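PDB 6I8F: EH1AB1 from Metagenome, which hydrolyses esters, probably through the serine-nucleophile chemistry usual for alpha/beta hydrolases. Local coordinates for residues Pro250-Phe256 against Ala278-Leu283. Residue numbers count along the deposited sequence, not the author numbering.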
ATOM      1  N   PRO A 250      -2.358  13.962 -17.247  1.00 21.63           N
ATOM      2  CA  PRO A 250      -2.586  12.537 -17.487  1.00 20.84           C
ATOM      3  C   PRO A 250      -3.884  12.000 -16.860  1.00 20.26           C
ATOM      4  O   PRO A 250      -4.406  10.977 -17.328  1.00 20.44           O
ATOM      5  CB  PRO A 250      -1.335  11.859 -16.897  1.00 21.40           C
ATOM      6  CG  PRO A 250      -0.776  12.867 -15.901  1.00 21.69           C
ATOM      7  CD  PRO A 250      -1.116  14.221 -16.495  1.00 21.78           C
ATOM      8  N   LEU A 251      -4.413  12.687 -15.840  1.00 19.72           N
ATOM      9  CA  LEU A 251      -5.701  12.336 -15.244  1.00 21.38           C
ATOM     10  C   LEU A 251      -6.825  12.310 -16.296  1.00 24.04           C
ATOM     11  O   LEU A 251      -7.820  11.599 -16.107  1.00 25.32           O
ATOM     12  CB  LEU A 251      -6.048  13.321 -14.125  1.00 21.76           C
ATOM     13  CG  LEU A 251      -7.337  13.028 -13.351  1.00 21.72           C
ATOM     14  CD1 LEU A 251      -7.291  11.650 -12.701  1.00 22.61           C
ATOM     15  CD2 LEU A 251      -7.594  14.096 -12.309  1.00 21.25           C
ATOM     16  N   LEU A 252      -6.677  13.064 -17.393  1.00 24.31           N
ATOM     17  CA  LEU A 252      -7.767  13.239 -18.352  1.00 25.98           C
ATOM     18  C   LEU A 252      -7.754  12.148 -19.424  1.00 24.59           C
ATOM     19  O   LEU A 252      -8.566  12.198 -20.316  1.00 25.69           O
ATOM     20  CB  LEU A 252      -7.657  14.622 -19.008  1.00 27.34           C
ATOM     21  CG  LEU A 252      -7.615  15.809 -18.046  1.00 28.88           C
ATOM     22  CD1 LEU A 252      -7.486  17.117 -18.813  1.00 29.19           C
ATOM     23  CD2 LEU A 252      -8.850  15.849 -17.161  1.00 29.97           C
ATOM     24  N   ALA A 253      -6.854  11.164 -19.353  1.00 24.78           N
ATOM     25  CA  ALA A 253      -6.905  10.056 -20.313  1.00 25.24           C
ATOM     26  C   ALA A 253      -8.315   9.447 -20.339  1.00 25.94           C
ATOM     27  O   ALA A 253      -9.007   9.355 -19.315  1.00 27.56           O
ATOM     28  CB  ALA A 253      -5.869   9.012 -19.994  1.00 24.76           C
ATOM     29  N   THR A 254      -8.711   9.031 -21.539  1.00 28.37           N
ATOM     30  CA  THR A 254     -10.010   8.428 -21.865  1.00 32.01           C
ATOM     31  C   THR A 254     -10.129   7.029 -21.256  1.00 32.40           C
ATOM     32  O   THR A 254     -11.214   6.574 -20.887  1.00 32.85           O
ATOM     33  CB  THR A 254     -10.157   8.339 -23.390  1.00 33.88           C
ATOM     34  OG1 THR A 254     -10.496   9.649 -23.839  1.00 41.03           O
ATOM     35  CG2 THR A 254     -11.214   7.367 -23.862  1.00 39.06           C
ATOM     36  N   ASP A 255      -8.989   6.344 -21.193  1.00 33.01           N
ATOM     37  CA  ASP A 255      -8.929   4.943 -20.887  1.00 34.84           C
ATOM     38  C   ASP A 255      -7.656   4.664 -20.070  1.00 30.95           C
ATOM     39  O   ASP A 255      -6.554   4.965 -20.507  1.00 30.22           O
ATOM     40  CB  ASP A 255      -9.012   4.156 -22.195  1.00 39.86           C
ATOM     41  CG  ASP A 255      -8.552   2.722 -22.067  1.00 43.93           C
ATOM     42  OD1 ASP A 255      -9.110   2.009 -21.211  1.00 45.07           O
ATOM     43  OD2 ASP A 255      -7.621   2.348 -22.807  1.00 51.11           O
ATOM     44  N   PHE A 256      -7.839   4.097 -18.872  1.00 29.63           N
ATOM     45  CA  PHE A 256      -6.754   3.758 -17.948  1.00 28.81           C
ATOM     46  C   PHE A 256      -6.393   2.272 -18.054  1.00 29.63           C
ATOM     47  O   PHE A 256      -5.440   1.818 -17.412  1.00 31.14           O
ATOM     48  CB  PHE A 256      -7.125   4.156 -16.516  1.00 28.19           C
ATOM     49  CG  PHE A 256      -6.821   5.596 -16.179  1.00 28.95           C
ATOM     50  CD1 PHE A 256      -7.421   6.634 -16.875  1.00 29.62           C
ATOM     51  CD2 PHE A 256      -5.945   5.919 -15.155  1.00 28.18           C
ATOM     52  CE1 PHE A 256      -7.127   7.957 -16.576  1.00 28.99           C
ATOM     53  CE2 PHE A 256      -5.654   7.240 -14.851  1.00 27.99           C
ATOM     54  CZ  PHE A 256      -6.242   8.256 -15.563  1.00 28.89           C
ATOM     55  N   ALA A 278      -7.546  11.007  -7.154  1.00 20.04           N
ATOM     56  CA  ALA A 278      -8.354  10.838  -8.367  1.00 20.07           C
ATOM     57  C   ALA A 278      -7.664   9.886  -9.347  1.00 18.93           C
ATOM     58  O   ALA A 278      -8.321   9.042  -9.952  1.00 19.20           O
ATOM     59  CB  ALA A 278      -8.622  12.181  -9.007  1.00 20.98           C
ATOM     60  N   TYR A 279      -6.345  10.037  -9.517  1.00 18.90           N
ATOM     61  CA  TYR A 279      -5.565   9.187 -10.442  1.00 17.84           C
ATOM     62  C   TYR A 279      -5.620   7.712  -9.999  1.00 17.85           C
ATOM     63  O   TYR A 279      -5.850   6.794 -10.821  1.00 17.05           O
ATOM     64  CB  TYR A 279      -4.133   9.712 -10.575  1.00 18.43           C
ATOM     65  CG  TYR A 279      -3.467   9.273 -11.855  1.00 17.80           C
ATOM     66  CD1 TYR A 279      -3.706   9.939 -13.046  1.00 18.11           C
ATOM     67  CD2 TYR A 279      -2.644   8.163 -11.888  1.00 17.71           C
ATOM     68  CE1 TYR A 279      -3.115   9.534 -14.233  1.00 18.05           C
ATOM     69  CE2 TYR A 279      -2.053   7.732 -13.065  1.00 17.60           C
ATOM     70  CZ  TYR A 279      -2.281   8.427 -14.242  1.00 18.52           C
ATOM     71  OH  TYR A 279      -1.712   8.004 -15.408  1.00 16.98           O
ATOM     72  N   ALA A 280      -5.440   7.474  -8.702  1.00 17.82           N
ATOM     73  CA  ALA A 280      -5.542   6.124  -8.127  1.00 18.93           C
ATOM     74  C   ALA A 280      -6.953   5.562  -8.341  1.00 19.15           C
ATOM     75  O   ALA A 280      -7.118   4.398  -8.685  1.00 18.55           O
ATOM     76  CB  ALA A 280      -5.179   6.156  -6.661  1.00 18.85           C
ATOM     77  N   ASP A 281      -7.969   6.407  -8.132  1.00 20.68           N
ATOM     78  CA  ASP A 281      -9.370   6.029  -8.346  1.00 21.76           C
ATOM     79  C   ASP A 281      -9.591   5.547  -9.789  1.00 21.16           C
ATOM     80  O   ASP A 281     -10.239   4.524  -9.994  1.00 21.31           O
ATOM     81  CB  ASP A 281     -10.324   7.181  -8.013  1.00 23.26           C
ATOM     82  CG  ASP A 281     -10.449   7.459  -6.526  1.00 25.67           C
ATOM     83  OD1 ASP A 281     -10.022   6.594  -5.714  1.00 26.82           O
ATOM     84  OD2 ASP A 281     -10.936   8.552  -6.189  1.00 27.53           O
ATOM     85  N   ARG A 282      -9.050   6.274 -10.775  1.00 21.48           N
ATOM     86  CA  ARG A 282      -9.209   5.909 -12.189  1.00 22.64           C
ATOM     87  C   ARG A 282      -8.485   4.589 -12.466  1.00 21.65           C
ATOM     88  O   ARG A 282      -9.015   3.721 -13.210  1.00 19.26           O
ATOM     89  CB  ARG A 282      -8.692   6.998 -13.135  1.00 25.97           C
ATOM     90  CG  ARG A 282      -9.404   8.345 -13.034  1.00 29.63           C
ATOM     91  CD  ARG A 282     -10.533   8.631 -14.011  1.00 33.97           C
ATOM     92  NE  ARG A 282     -10.488   7.923 -15.284  1.00 37.81           N
ATOM     93  CZ  ARG A 282     -10.355   8.480 -16.492  1.00 40.61           C
ATOM     94  NH1 ARG A 282     -10.005   9.749 -16.632  1.00 44.82           N
ATOM     95  NH2 ARG A 282     -10.567   7.748 -17.570  1.00 41.95           N
ATOM     96  N   LEU A 283      -7.289   4.428 -11.875  1.00 19.39           N
ATOM     97  CA  LEU A 283      -6.547   3.180 -12.030  1.00 19.32           C
ATOM     98  C   LEU A 283      -7.376   2.023 -11.446  1.00 19.56           C
ATOM     99  O   LEU A 283      -7.545   1.007 -12.094  1.00 19.50           O
ATOM    100  CB  LEU A 283      -5.171   3.288 -11.365  1.00 19.28           C
ATOM    101  CG  LEU A 283      -4.155   4.173 -12.080  1.00 19.34           C
ATOM    102  CD1 LEU A 283      -2.978   4.487 -11.171  1.00 19.08           C
ATOM    103  CD2 LEU A 283      -3.690   3.534 -13.380  1.00 18.56           C
TER
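A 3-10 turn, Pro250-Leu252, closed by Ala253 N to Pro250 O (3.2 Å), runs into a loop that arches beside helical residues Ala278-Leu283; the backbones approach most closely at Leu251-Tyr279 (CA-CA 5.7 Å) and Phe256-Leu283 (5.9 Å). Within the arch reaches Arg282, whose long, flat-ended side chain can serve both polar and apolar neighbours. Its NH1 and NH2 both donate to Ala253 O (2.9 and 2.8 Å), so one loop carbonyl takes both amino groups of the planar, multi-donor guanidinium. Phe256 supplies a flat apolar surface: Arg282 CB makes a CH-pi contact 3.5 Å from the ring centroid, and Phe256 CE1 lies over the guanidinium face, 3.3 Å from CZ. The Phe256 edge meets the Tyr279 face in a T-shaped stack (centroids 5.0 Å apart, planes at 62°), while Leu283 CD2 touches Phe256 CD2 at 3.7 Å. Leu251 fills the other end, its CD2 4.0 Å from CB of Ala278, whose small side chain permits close approach. Tyr279 has Pro250 O and Leu251 N at its ring edge, while its hydroxyl hydrogen-bonds Gln186 of helix 176-190. The contact packs the loop leading into strand 262-267 against helix 273-285, the crossover helix between parallel strands 262-267 and 290-296 in the alpha/beta hydrolase fold.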